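Local coordinates for protein RNA-directed RNA polymerase (Infectious pancreatic necrosis virus, PDB 2YI9) that acts as an RNA-dependent RNA polymerase that copies the viral genome, is probably found both free and covalently attached to genomic RNA, and may have guanylyl- and methyltransferase activities, at residues A387-I392 / D559-S564; T397-D402 / E518-N523; K305-T310 / K317-W322; P183-K188 / L507-G512. All coordinates share one frame; numbering follows the deposited sequence.

Contact 1: residues A387-I392 / D559-S564. With MG (magnesium ion), chain F.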
# COMPACT_ATOMS: atom_id res chain seq x y z
N ALA A 387 -6.87 -3.46 -4.44
CA ALA A 387 -5.47 -3.71 -4.82
C ALA A 387 -5.34 -5.17 -5.34
O ALA A 387 -6.06 -5.54 -6.25
CB ALA A 387 -4.51 -3.43 -3.64
N ASP A 388 -4.48 -6.01 -4.72
CA ASP A 388 -4.26 -7.40 -5.11
C ASP A 388 -5.30 -8.39 -4.52
O ASP A 388 -5.05 -9.60 -4.53
CB ASP A 388 -2.82 -7.84 -4.77
CG ASP A 388 -2.48 -7.71 -3.30
OD1 ASP A 388 -3.03 -6.79 -2.65
OD2 ASP A 388 -1.66 -8.52 -2.80
N ASN A 389 -6.44 -7.89 -3.99
CA ASN A 389 -7.50 -8.74 -3.44
C ASN A 389 -8.73 -8.66 -4.32
O ASN A 389 -9.15 -7.57 -4.72
CB ASN A 389 -7.91 -8.31 -2.01
CG ASN A 389 -6.74 -8.22 -1.07
OD1 ASN A 389 -6.31 -9.21 -0.51
ND2 ASN A 389 -6.18 -7.04 -0.90
N ILE A 390 -9.31 -9.83 -4.60
CA ILE A 390 -10.54 -9.94 -5.38
C ILE A 390 -11.52 -10.74 -4.54
O ILE A 390 -11.16 -11.78 -3.99
CB ILE A 390 -10.29 -10.62 -6.77
CG1 ILE A 390 -9.38 -9.77 -7.68
CG2 ILE A 390 -11.63 -10.99 -7.47
CD1 ILE A 390 -8.72 -10.57 -8.85
N TYR A 391 -12.76 -10.27 -4.44
CA TYR A 391 -13.82 -10.98 -3.74
C TYR A 391 -14.91 -11.28 -4.74
O TYR A 391 -15.36 -10.39 -5.45
CB TYR A 391 -14.37 -10.18 -2.54
CG TYR A 391 -13.30 -9.86 -1.53
CD1 TYR A 391 -12.92 -10.79 -0.57
CD2 TYR A 391 -12.61 -8.65 -1.58
CE1 TYR A 391 -11.92 -10.50 0.36
CE2 TYR A 391 -11.58 -8.37 -0.68
CZ TYR A 391 -11.25 -9.29 0.29
OH TYR A 391 -10.25 -9.01 1.20
N ILE A 392 -15.30 -12.54 -4.83
CA ILE A 392 -16.36 -12.96 -5.72
C ILE A 392 -17.45 -13.68 -4.94
O ILE A 392 -17.17 -14.60 -4.17
CB ILE A 392 -15.84 -13.83 -6.92
CG1 ILE A 392 -15.00 -12.97 -7.91
CG2 ILE A 392 -17.02 -14.57 -7.64
CD1 ILE A 392 -14.21 -13.78 -8.97
N ASP A 559 -13.21 -12.46 5.53
CA ASP A 559 -11.82 -11.99 5.42
C ASP A 559 -11.80 -10.76 4.51
O ASP A 559 -11.01 -10.67 3.56
CB ASP A 559 -10.82 -13.08 4.96
CG ASP A 559 -9.37 -12.62 5.14
OD1 ASP A 559 -9.07 -11.94 6.16
OD2 ASP A 559 -8.56 -12.84 4.22
N LEU A 560 -12.75 -9.85 4.74
CA LEU A 560 -12.89 -8.65 3.94
C LEU A 560 -11.86 -7.66 4.46
O LEU A 560 -12.09 -7.00 5.48
CB LEU A 560 -14.33 -8.12 4.01
CG LEU A 560 -14.60 -6.88 3.15
CD1 LEU A 560 -14.66 -7.26 1.67
CD2 LEU A 560 -15.90 -6.22 3.59
N LEU A 561 -10.69 -7.63 3.81
CA LEU A 561 -9.55 -6.80 4.22
C LEU A 561 -9.16 -7.09 5.68
O LEU A 561 -8.85 -6.18 6.43
CB LEU A 561 -9.83 -5.29 3.98
CG LEU A 561 -10.31 -4.95 2.55
CD1 LEU A 561 -10.47 -3.45 2.38
CD2 LEU A 561 -9.34 -5.58 1.47
N GLY A 562 -9.24 -8.37 6.06
CA GLY A 562 -8.91 -8.83 7.40
C GLY A 562 -10.07 -8.86 8.39
O GLY A 562 -9.86 -9.17 9.56
N TRP A 563 -11.31 -8.55 7.94
CA TRP A 563 -12.48 -8.50 8.83
C TRP A 563 -13.54 -9.57 8.60
O TRP A 563 -13.85 -9.91 7.46
CB TRP A 563 -13.14 -7.11 8.78
CG TRP A 563 -12.19 -5.98 9.03
CD1 TRP A 563 -11.50 -5.25 8.10
CD2 TRP A 563 -11.74 -5.51 10.32
NE1 TRP A 563 -10.68 -4.34 8.72
CE2 TRP A 563 -10.80 -4.47 10.08
CE3 TRP A 563 -12.06 -5.84 11.65
CZ2 TRP A 563 -10.16 -3.78 11.12
CZ3 TRP A 563 -11.45 -5.14 12.69
CH2 TRP A 563 -10.49 -4.14 12.42
N SER A 564 -14.14 -10.05 9.71
CA SER A 564 -15.30 -10.95 9.72
C SER A 564 -16.49 -10.09 10.15
O SER A 564 -16.30 -9.00 10.70
CB SER A 564 -15.11 -12.07 10.74
OG SER A 564 -14.07 -12.94 10.35
MG MG F . -6.82 -11.10 0.29
O HOH W 1 -8.07 -10.32 1.70
O HOH W 2 -6.93 -12.96 1.21
O HOH W 3 -4.97 -10.56 1.47
O HOH W 4 -8.51 -11.57 -1.06
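The phenol oxygen of Y391 is where this contact is gripped. L561 N donates to Y391 OH over 3.0 Å in a nearly straight bond (168°), and water 1, a ligand of the magnesium ion, lies only 2.6 Å from the same OH. D559 O is close to it as well, near the plane of the ring at its edge. With CG anti to its carbonyl carbon (chi1 -59°), Y391 leaves the strand toward the 559-564 turn, and L560 settles on one face of the ring: L560 CD1 sits 4.0 Å from the Y391 ring centroid, almost on the normal, a CH-pi contact. L561 CD2 packs against the phenol end, 3.6 Å from Y391 OH. N389, two residues earlier on the same strand, gives OD1 to the magnesium ion at 2.1 Å, while its ND2 is tied back to Y386 O, which helps fix the rotation of the amide. The tyrosine thus links the metal's water shell to a hairpin. That hairpin turns through a type I' turn from L560 to W563, with D559 and L560 both facing W563 in a G1 beta bulge. A387, D388 and N389 correspond to polymerase motif C in the permuted palm of birnaviruses, and the hairpin is probably motif E, packed against the active site at the border of palm and thumb.

Contact 2: residues T397-D402 / E518-N523. With MG (magnesium ion), chain F.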
# COMPACT_ATOMS: atom_id res chain seq x y z
N THR A 397 -21.72 -18.81 -2.68
CA THR A 397 -20.37 -19.00 -2.14
C THR A 397 -19.59 -17.70 -2.20
O THR A 397 -19.68 -16.96 -3.18
CB THR A 397 -19.63 -20.15 -2.90
OG1 THR A 397 -20.50 -21.28 -3.07
CG2 THR A 397 -18.33 -20.61 -2.20
N TRP A 398 -18.83 -17.41 -1.14
CA TRP A 398 -17.96 -16.24 -1.06
C TRP A 398 -16.53 -16.70 -1.31
O TRP A 398 -16.05 -17.61 -0.64
CB TRP A 398 -18.09 -15.58 0.31
CG TRP A 398 -17.17 -14.41 0.53
CD1 TRP A 398 -15.97 -14.43 1.20
CD2 TRP A 398 -17.40 -13.04 0.15
NE1 TRP A 398 -15.45 -13.15 1.26
CE2 TRP A 398 -16.32 -12.28 0.63
CE3 TRP A 398 -18.43 -12.38 -0.55
CZ2 TRP A 398 -16.25 -10.88 0.47
CZ3 TRP A 398 -18.35 -11.01 -0.72
CH2 TRP A 398 -17.26 -10.28 -0.23
N TYR A 399 -15.86 -16.09 -2.29
CA TYR A 399 -14.47 -16.41 -2.62
C TYR A 399 -13.58 -15.24 -2.35
O TYR A 399 -13.86 -14.13 -2.81
CB TYR A 399 -14.31 -16.83 -4.10
CG TYR A 399 -15.17 -18.01 -4.47
CD1 TYR A 399 -14.71 -19.32 -4.30
CD2 TYR A 399 -16.45 -17.83 -5.00
CE1 TYR A 399 -15.50 -20.42 -4.62
CE2 TYR A 399 -17.24 -18.92 -5.35
CZ TYR A 399 -16.76 -20.21 -5.16
OH TYR A 399 -17.56 -21.28 -5.48
N SER A 400 -12.51 -15.47 -1.61
CA SER A 400 -11.50 -14.47 -1.37
C SER A 400 -10.29 -14.93 -2.19
O SER A 400 -9.77 -16.03 -1.99
CB SER A 400 -11.15 -14.38 0.12
OG SER A 400 -10.12 -13.42 0.27
N ILE A 401 -9.92 -14.11 -3.19
CA ILE A 401 -8.84 -14.40 -4.12
C ILE A 401 -7.72 -13.40 -3.93
O ILE A 401 -7.98 -12.21 -3.72
CB ILE A 401 -9.40 -14.41 -5.58
CG1 ILE A 401 -10.45 -15.55 -5.77
CG2 ILE A 401 -8.29 -14.49 -6.67
CD1 ILE A 401 -11.61 -15.14 -6.61
N ASP A 402 -6.47 -13.87 -4.01
CA ASP A 402 -5.32 -12.96 -3.95
C ASP A 402 -4.48 -13.17 -5.15
O ASP A 402 -4.29 -14.30 -5.59
CB ASP A 402 -4.44 -13.22 -2.70
CG ASP A 402 -5.08 -12.87 -1.38
OD1 ASP A 402 -5.74 -11.81 -1.30
OD2 ASP A 402 -4.95 -13.65 -0.43
N GLU A 518 -7.84 -18.00 -1.73
CA GLU A 518 -7.42 -18.12 -0.35
C GLU A 518 -8.50 -18.70 0.53
O GLU A 518 -8.19 -19.44 1.45
CB GLU A 518 -6.93 -16.78 0.18
CG GLU A 518 -5.70 -16.31 -0.59
CD GLU A 518 -4.35 -16.88 -0.23
OE1 GLU A 518 -4.27 -17.93 0.45
OE2 GLU A 518 -3.34 -16.26 -0.65
N ARG A 519 -9.77 -18.37 0.23
CA ARG A 519 -10.91 -18.85 1.00
C ARG A 519 -12.10 -19.08 0.12
O ARG A 519 -12.36 -18.31 -0.82
CB ARG A 519 -11.27 -17.78 2.04
CG ARG A 519 -12.29 -18.23 3.07
CD ARG A 519 -12.31 -17.30 4.25
NE ARG A 519 -10.97 -17.17 4.83
CZ ARG A 519 -10.74 -16.61 6.00
NH1 ARG A 519 -11.74 -16.14 6.72
NH2 ARG A 519 -9.49 -16.52 6.45
N GLU A 520 -12.86 -20.12 0.47
CA GLU A 520 -14.10 -20.51 -0.16
C GLU A 520 -15.10 -20.69 1.00
O GLU A 520 -14.98 -21.62 1.79
CB GLU A 520 -13.88 -21.82 -0.91
CG GLU A 520 -15.12 -22.41 -1.52
CD GLU A 520 -14.94 -23.80 -2.08
OE1 GLU A 520 -14.04 -24.53 -1.61
OE2 GLU A 520 -15.70 -24.16 -3.00
N LEU A 521 -16.04 -19.74 1.13
CA LEU A 521 -17.05 -19.76 2.18
C LEU A 521 -18.36 -20.27 1.58
O LEU A 521 -19.10 -19.52 0.93
CB LEU A 521 -17.17 -18.34 2.77
CG LEU A 521 -17.92 -18.13 4.08
CD1 LEU A 521 -17.30 -18.98 5.20
CD2 LEU A 521 -17.85 -16.65 4.48
N LYS A 522 -18.60 -21.57 1.73
CA LYS A 522 -19.77 -22.25 1.16
C LYS A 522 -21.05 -21.96 1.95
O LYS A 522 -20.97 -21.55 3.11
CB LYS A 522 -19.54 -23.78 1.10
CG LYS A 522 -18.37 -24.20 0.21
CD LYS A 522 -18.20 -25.72 0.26
CE LYS A 522 -16.92 -26.19 -0.36
NZ LYS A 522 -16.79 -27.67 -0.29
N ASN A 523 -22.21 -22.17 1.31
CA ASN A 523 -23.56 -22.02 1.89
C ASN A 523 -23.67 -20.66 2.55
O ASN A 523 -23.92 -20.56 3.75
CB ASN A 523 -23.83 -23.14 2.91
CG ASN A 523 -23.53 -24.52 2.38
OD1 ASN A 523 -24.11 -24.95 1.40
ND2 ASN A 523 -22.60 -25.22 3.01
MG MG F . -6.82 -11.10 0.29
O HOH W 5 -21.90 -23.05 -1.48
O HOH W 4 -8.51 -11.57 -1.06
O HOH W 2 -6.93 -12.96 1.21
O HOH W 3 -4.97 -10.56 1.47
O HOH W 1 -8.07 -10.32 1.70
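Y399 lays its ring alongside E520, the two side chains pointing the same way, with Y399 CE1 3.7 Å from E520 CG and the ring and carboxylate planes 29° apart. The methyl T397 CG2 reaches E520 CG as well, again at 3.7 Å. Y399 OH hydrogen-bonds N498 ND2. Across the sheet, on the face carrying W398 and S400, W398 CB touches L521 CB at 3.8 Å, and the indole NE1 bonds L558 O. The strands run antiparallel, with W398-L521 and S400-R519 as hydrogen-bonded pairs and Y399-E520 non-hydrogen-bonded between them. At the metal end the ladder breaks into a classic beta bulge: E518 and R519 both face S400, whose O accepts from E518 N at 2.8 Å and from R519 N at 3.2 Å. Beyond it D402 OD1 binds the magnesium ion at 2.0 Å, while D402 OD2 takes a hydrogen bond from water 2, itself a metal ligand. Water 4, also on the metal, donates to I401 O at 2.8 Å and meets S400 OG. Strand 397-403 probably carries motif A of the palm, with D402 its metal-binding aspartate. The ion keeps four waters; D402 OD2, I401 O and S400 OG probably help orient two.

Contact 3: residues K305-T310 / K317-W322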
# COMPACT_ATOMS: atom_id res chain seq x y z
N LYS A 305 10.55 -6.52 6.12
CA LYS A 305 9.34 -6.12 6.83
C LYS A 305 9.14 -6.88 8.17
O LYS A 305 9.30 -8.11 8.22
CB LYS A 305 8.13 -6.36 5.91
CG LYS A 305 6.87 -5.63 6.36
CD LYS A 305 5.74 -5.79 5.35
CE LYS A 305 4.51 -4.99 5.73
NZ LYS A 305 3.93 -5.40 7.04
N GLY A 306 8.78 -6.13 9.22
CA GLY A 306 8.46 -6.69 10.54
C GLY A 306 7.10 -7.38 10.48
O GLY A 306 6.10 -6.73 10.18
N GLU A 307 7.06 -8.69 10.68
CA GLU A 307 5.80 -9.46 10.63
C GLU A 307 5.83 -10.62 11.58
O GLU A 307 6.90 -10.95 12.11
CB GLU A 307 5.55 -10.00 9.21
CG GLU A 307 4.78 -8.99 8.37
CD GLU A 307 4.55 -9.33 6.92
OE1 GLU A 307 5.00 -10.41 6.46
OE2 GLU A 307 3.92 -8.50 6.23
N ARG A 308 4.67 -11.29 11.76
CA ARG A 308 4.59 -12.51 12.55
C ARG A 308 4.84 -13.66 11.59
O ARG A 308 3.92 -14.21 11.01
CB ARG A 308 3.23 -12.65 13.25
CG ARG A 308 3.12 -11.77 14.46
CD ARG A 308 1.86 -10.96 14.41
NE ARG A 308 1.88 -9.93 15.44
CZ ARG A 308 1.30 -8.74 15.32
NH1 ARG A 308 0.65 -8.43 14.21
NH2 ARG A 308 1.37 -7.86 16.30
N TYR A 309 6.11 -13.97 11.39
CA TYR A 309 6.51 -15.06 10.51
C TYR A 309 6.37 -16.41 11.23
O TYR A 309 6.33 -16.46 12.46
CB TYR A 309 7.97 -14.86 10.05
CG TYR A 309 8.16 -13.62 9.21
CD1 TYR A 309 7.63 -13.55 7.92
CD2 TYR A 309 8.86 -12.51 9.69
CE1 TYR A 309 7.81 -12.42 7.13
CE2 TYR A 309 9.05 -11.38 8.90
CZ TYR A 309 8.53 -11.34 7.62
OH TYR A 309 8.68 -10.23 6.84
N THR A 310 6.29 -17.49 10.45
CA THR A 310 6.27 -18.85 10.96
C THR A 310 7.74 -19.18 11.31
O THR A 310 8.63 -18.91 10.49
CB THR A 310 5.65 -19.81 9.93
OG1 THR A 310 4.27 -19.45 9.78
CG2 THR A 310 5.69 -21.27 10.37
N LYS A 317 11.33 -17.18 4.00
CA LYS A 317 10.49 -16.08 3.57
C LYS A 317 10.50 -14.91 4.54
O LYS A 317 10.05 -15.02 5.67
CB LYS A 317 9.03 -16.59 3.37
CG LYS A 317 8.02 -15.50 3.02
CD LYS A 317 6.59 -15.98 3.24
CE LYS A 317 5.59 -14.84 3.29
NZ LYS A 317 4.20 -15.34 3.46
N THR A 318 11.03 -13.80 4.09
CA THR A 318 10.96 -12.52 4.77
C THR A 318 10.35 -11.58 3.71
O THR A 318 10.89 -11.50 2.61
CB THR A 318 12.33 -12.02 5.25
OG1 THR A 318 12.94 -13.01 6.07
CG2 THR A 318 12.24 -10.67 5.99
N ARG A 319 9.25 -10.90 4.04
CA ARG A 319 8.68 -9.94 3.10
C ARG A 319 9.55 -8.71 3.06
O ARG A 319 10.14 -8.32 4.07
CB ARG A 319 7.23 -9.59 3.44
CG ARG A 319 6.26 -10.69 3.01
CD ARG A 319 4.82 -10.24 3.09
NE ARG A 319 3.92 -11.37 3.28
CZ ARG A 319 2.66 -11.27 3.70
NH1 ARG A 319 2.15 -10.07 3.99
NH2 ARG A 319 1.91 -12.35 3.85
N ASN A 320 9.66 -8.10 1.89
CA ASN A 320 10.50 -6.91 1.71
C ASN A 320 9.71 -5.69 1.43
O ASN A 320 8.70 -5.77 0.75
CB ASN A 320 11.45 -7.15 0.52
CG ASN A 320 12.39 -8.31 0.74
OD1 ASN A 320 13.05 -8.40 1.78
ND2 ASN A 320 12.47 -9.22 -0.23
N ILE A 321 10.19 -4.54 1.88
CA ILE A 321 9.66 -3.23 1.52
C ILE A 321 10.74 -2.63 0.61
O ILE A 321 11.90 -2.51 1.02
CB ILE A 321 9.33 -2.31 2.73
CG1 ILE A 321 8.17 -2.91 3.58
CG2 ILE A 321 8.96 -0.88 2.22
CD1 ILE A 321 8.02 -2.26 4.99
N TRP A 322 10.38 -2.32 -0.64
CA TRP A 322 11.27 -1.65 -1.59
C TRP A 322 11.22 -0.18 -1.15
O TRP A 322 10.22 0.50 -1.38
CB TRP A 322 10.70 -1.85 -3.00
CG TRP A 322 11.63 -1.49 -4.14
CD1 TRP A 322 12.46 -2.34 -4.81
CD2 TRP A 322 11.69 -0.24 -4.82
NE1 TRP A 322 13.05 -1.69 -5.87
CE2 TRP A 322 12.60 -0.39 -5.89
CE3 TRP A 322 11.05 1.00 -4.65
CZ2 TRP A 322 12.93 0.67 -6.76
CZ3 TRP A 322 11.36 2.04 -5.52
CH2 TRP A 322 12.30 1.88 -6.55
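One face of the R319 guanidinium is taken by E307, whose OE1 hovers 3.3 Å above its plane toward the rim, while K317 NZ lies in plane at an edge. The carboxylate stands perpendicular to the guanidinium, so this is no flat two-pronged pair; the salt bridge runs from E307 OE2 to R319 NH1 at 3.3 Å. K305, from the same arm as E307, bends at its end so that NZ meets E307 OE2 at 3.2 Å on the anti side and out of the carboxylate plane, which makes E307 the shared anion of a three-residue network. A second flat group, the Y309 ring, has E307 CB over one face near the rim. The two segments belong to the beta hairpin of strands 299-310 and 320-323, and the sequence and basic character are consistent with motif F of RNA-dependent RNA polymerases, the fingers element that lines the path of the incoming nucleotide. Between the arms Y309 OH does the bridging: with CG anti to its carbonyl carbon (chi1 -64°) the ring reaches inward, donates to K305 O at 2.6 Å and accepts from R319 N at 2.9 Å, the latter bond bent to 142°. T318 CG2 packs against the same oxygen. K305 N closes the ladder locally by donating to R319 O over 2.8 Å. Past it K305 CG rests on I321 CD1 at 3.8 Å, an apolar contact across the hairpin. R170, on helix 164-179, packs against both K317 and R319, and R308 forms a salt bridge with E661.

Contact 4: residues P183-K188 / L507-G512. With K (potassium ion), chain G.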
# COMPACT_ATOMS: atom_id res chain seq x y z
N PRO A 183 4.88 -16.53 -16.97
CA PRO A 183 5.57 -15.23 -17.18
C PRO A 183 4.61 -14.05 -17.36
O PRO A 183 3.51 -14.20 -17.91
CB PRO A 183 6.45 -15.48 -18.42
CG PRO A 183 6.60 -16.97 -18.51
CD PRO A 183 5.31 -17.53 -17.98
N ASN A 184 5.02 -12.88 -16.86
CA ASN A 184 4.25 -11.64 -16.94
C ASN A 184 3.89 -11.26 -18.37
O ASN A 184 4.64 -11.55 -19.30
CB ASN A 184 5.01 -10.49 -16.28
CG ASN A 184 5.15 -10.65 -14.80
OD1 ASN A 184 4.55 -11.53 -14.19
ND2 ASN A 184 6.00 -9.83 -14.19
N LYS A 185 2.76 -10.58 -18.54
CA LYS A 185 2.31 -10.10 -19.83
C LYS A 185 1.94 -8.63 -19.71
O LYS A 185 1.24 -8.24 -18.76
CB LYS A 185 1.10 -10.90 -20.34
CG LYS A 185 1.44 -12.31 -20.76
CD LYS A 185 0.23 -13.11 -21.28
CE LYS A 185 0.73 -14.47 -21.73
NZ LYS A 185 -0.35 -15.29 -22.33
N THR A 186 2.39 -7.82 -20.67
CA THR A 186 1.99 -6.41 -20.67
C THR A 186 0.46 -6.36 -21.00
O THR A 186 -0.04 -7.29 -21.65
CB THR A 186 2.74 -5.63 -21.76
OG1 THR A 186 2.45 -6.19 -23.04
CG2 THR A 186 4.25 -5.58 -21.53
N PRO A 187 -0.28 -5.30 -20.60
CA PRO A 187 -1.70 -5.20 -21.02
C PRO A 187 -1.90 -5.37 -22.55
O PRO A 187 -2.87 -5.99 -22.97
CB PRO A 187 -2.08 -3.79 -20.55
CG PRO A 187 -1.18 -3.51 -19.38
CD PRO A 187 0.12 -4.13 -19.79
N LYS A 188 -0.96 -4.87 -23.39
CA LYS A 188 -0.95 -4.99 -24.86
C LYS A 188 -0.92 -6.46 -25.32
O LYS A 188 -1.65 -6.85 -26.24
CB LYS A 188 0.24 -4.23 -25.46
CG LYS A 188 0.28 -4.31 -26.98
CD LYS A 188 1.45 -3.54 -27.60
CE LYS A 188 1.43 -3.70 -29.11
NZ LYS A 188 2.55 -2.96 -29.77
N LEU A 507 -7.25 -18.29 -16.47
CA LEU A 507 -7.10 -16.82 -16.58
C LEU A 507 -5.70 -16.36 -16.18
O LEU A 507 -5.29 -15.27 -16.56
CB LEU A 507 -8.18 -16.07 -15.77
CG LEU A 507 -9.64 -16.40 -16.13
CD1 LEU A 507 -10.59 -15.79 -15.13
CD2 LEU A 507 -9.98 -16.06 -17.59
N GLU A 508 -4.93 -17.22 -15.45
CA GLU A 508 -3.53 -16.91 -15.08
C GLU A 508 -2.69 -16.76 -16.35
O GLU A 508 -2.03 -15.74 -16.52
CB GLU A 508 -2.92 -18.02 -14.21
CG GLU A 508 -3.36 -18.03 -12.75
CD GLU A 508 -2.50 -18.95 -11.90
OE1 GLU A 508 -2.38 -20.14 -12.25
OE2 GLU A 508 -1.89 -18.45 -10.94
N GLU A 509 -2.75 -17.75 -17.24
CA GLU A 509 -2.01 -17.73 -18.51
C GLU A 509 -2.53 -16.63 -19.45
O GLU A 509 -1.75 -15.98 -20.12
CB GLU A 509 -2.03 -19.10 -19.21
CG GLU A 509 -1.09 -19.13 -20.40
CD GLU A 509 -1.06 -20.37 -21.27
OE1 GLU A 509 -1.39 -21.47 -20.77
OE2 GLU A 509 -0.61 -20.25 -22.43
N LYS A 510 -3.85 -16.45 -19.48
CA LYS A 510 -4.47 -15.45 -20.33
C LYS A 510 -3.98 -14.03 -19.98
O LYS A 510 -3.71 -13.23 -20.87
CB LYS A 510 -6.01 -15.57 -20.20
CG LYS A 510 -6.81 -14.64 -21.09
CD LYS A 510 -7.10 -15.24 -22.46
CE LYS A 510 -8.32 -14.64 -23.13
NZ LYS A 510 -8.13 -13.20 -23.47
N THR A 511 -3.83 -13.74 -18.67
CA THR A 511 -3.43 -12.42 -18.19
C THR A 511 -1.94 -12.25 -17.89
O THR A 511 -1.48 -11.12 -17.75
CB THR A 511 -4.26 -12.05 -16.93
OG1 THR A 511 -3.93 -12.96 -15.87
CG2 THR A 511 -5.78 -12.06 -17.18
N GLY A 512 -1.22 -13.36 -17.69
CA GLY A 512 0.17 -13.34 -17.23
C GLY A 512 0.25 -13.01 -15.73
O GLY A 512 1.32 -12.75 -15.20
K K G . 3.14 -13.68 -13.62
O HOH W 6 1.69 -9.89 -15.79
O HOH W 7 -1.31 -8.37 -17.72
O HOH W 8 1.19 -17.82 -22.96
O HOH W 9 -3.02 -13.93 -23.56
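A potassium site pins this contact: N184 OD1 and G512 O each bind the ion at 2.6 Å, and V177, N182, N409 and N514 complete its shell. The amide of N184 is held in that pose from its other end, where ND2 bonds A408 O. Next to the ion the backbones lie close, N184 CA pointing its hydrogen almost straight (168°) at G512 O over 3.6 Å and P183 O sitting 3.5 Å from G512 CA. G512 leaves the helix with a positive phi, and the lack of a side chain lets the 183-185 backbone press against it. The contact therefore sits at the C-terminal end of helix 507-511, where the last turn presents its carbonyls to other partners, and K185 takes that of E509. Its chain is extended beyond CG and runs past G512, bringing NZ to E509 O at 2.7 Å; a positive charge here should interact favourably with the helix dipole. Water 8 joins K185 NZ to E509 OE2, water 9 joins it to K510 O, and water 7 links K185 O to T511 O. Inside the helix L507 O accepts from T511 N and, on the opposite face of its plane, from T511 OG1 at 2.8 Å.

Contacts 1 and 2 are one neighbourhood, centres about 10 Å apart: strands 389-394 and 397-403 are neighbours in the four-stranded antiparallel palm sheet, and N389 and D402 meet at one magnesium ion with its four waters. Contact 4 lies, centre to centre, about 22 Å from contact 1 and 23 Å from contact 2, yet helix 507-511 is followed, after a short loop, by strand 515-521, the sheet's edge strand. Along the chain come 183-188, then both arms of contact 3, then 387-392, 397-402, 507-512, 518-523 and 559-564. Contacts 1, 2 and 4 thus bring distant sequence together around the palm; contact 3, a local hairpin about 20 Å from contact 1 centre to centre, touches none of them.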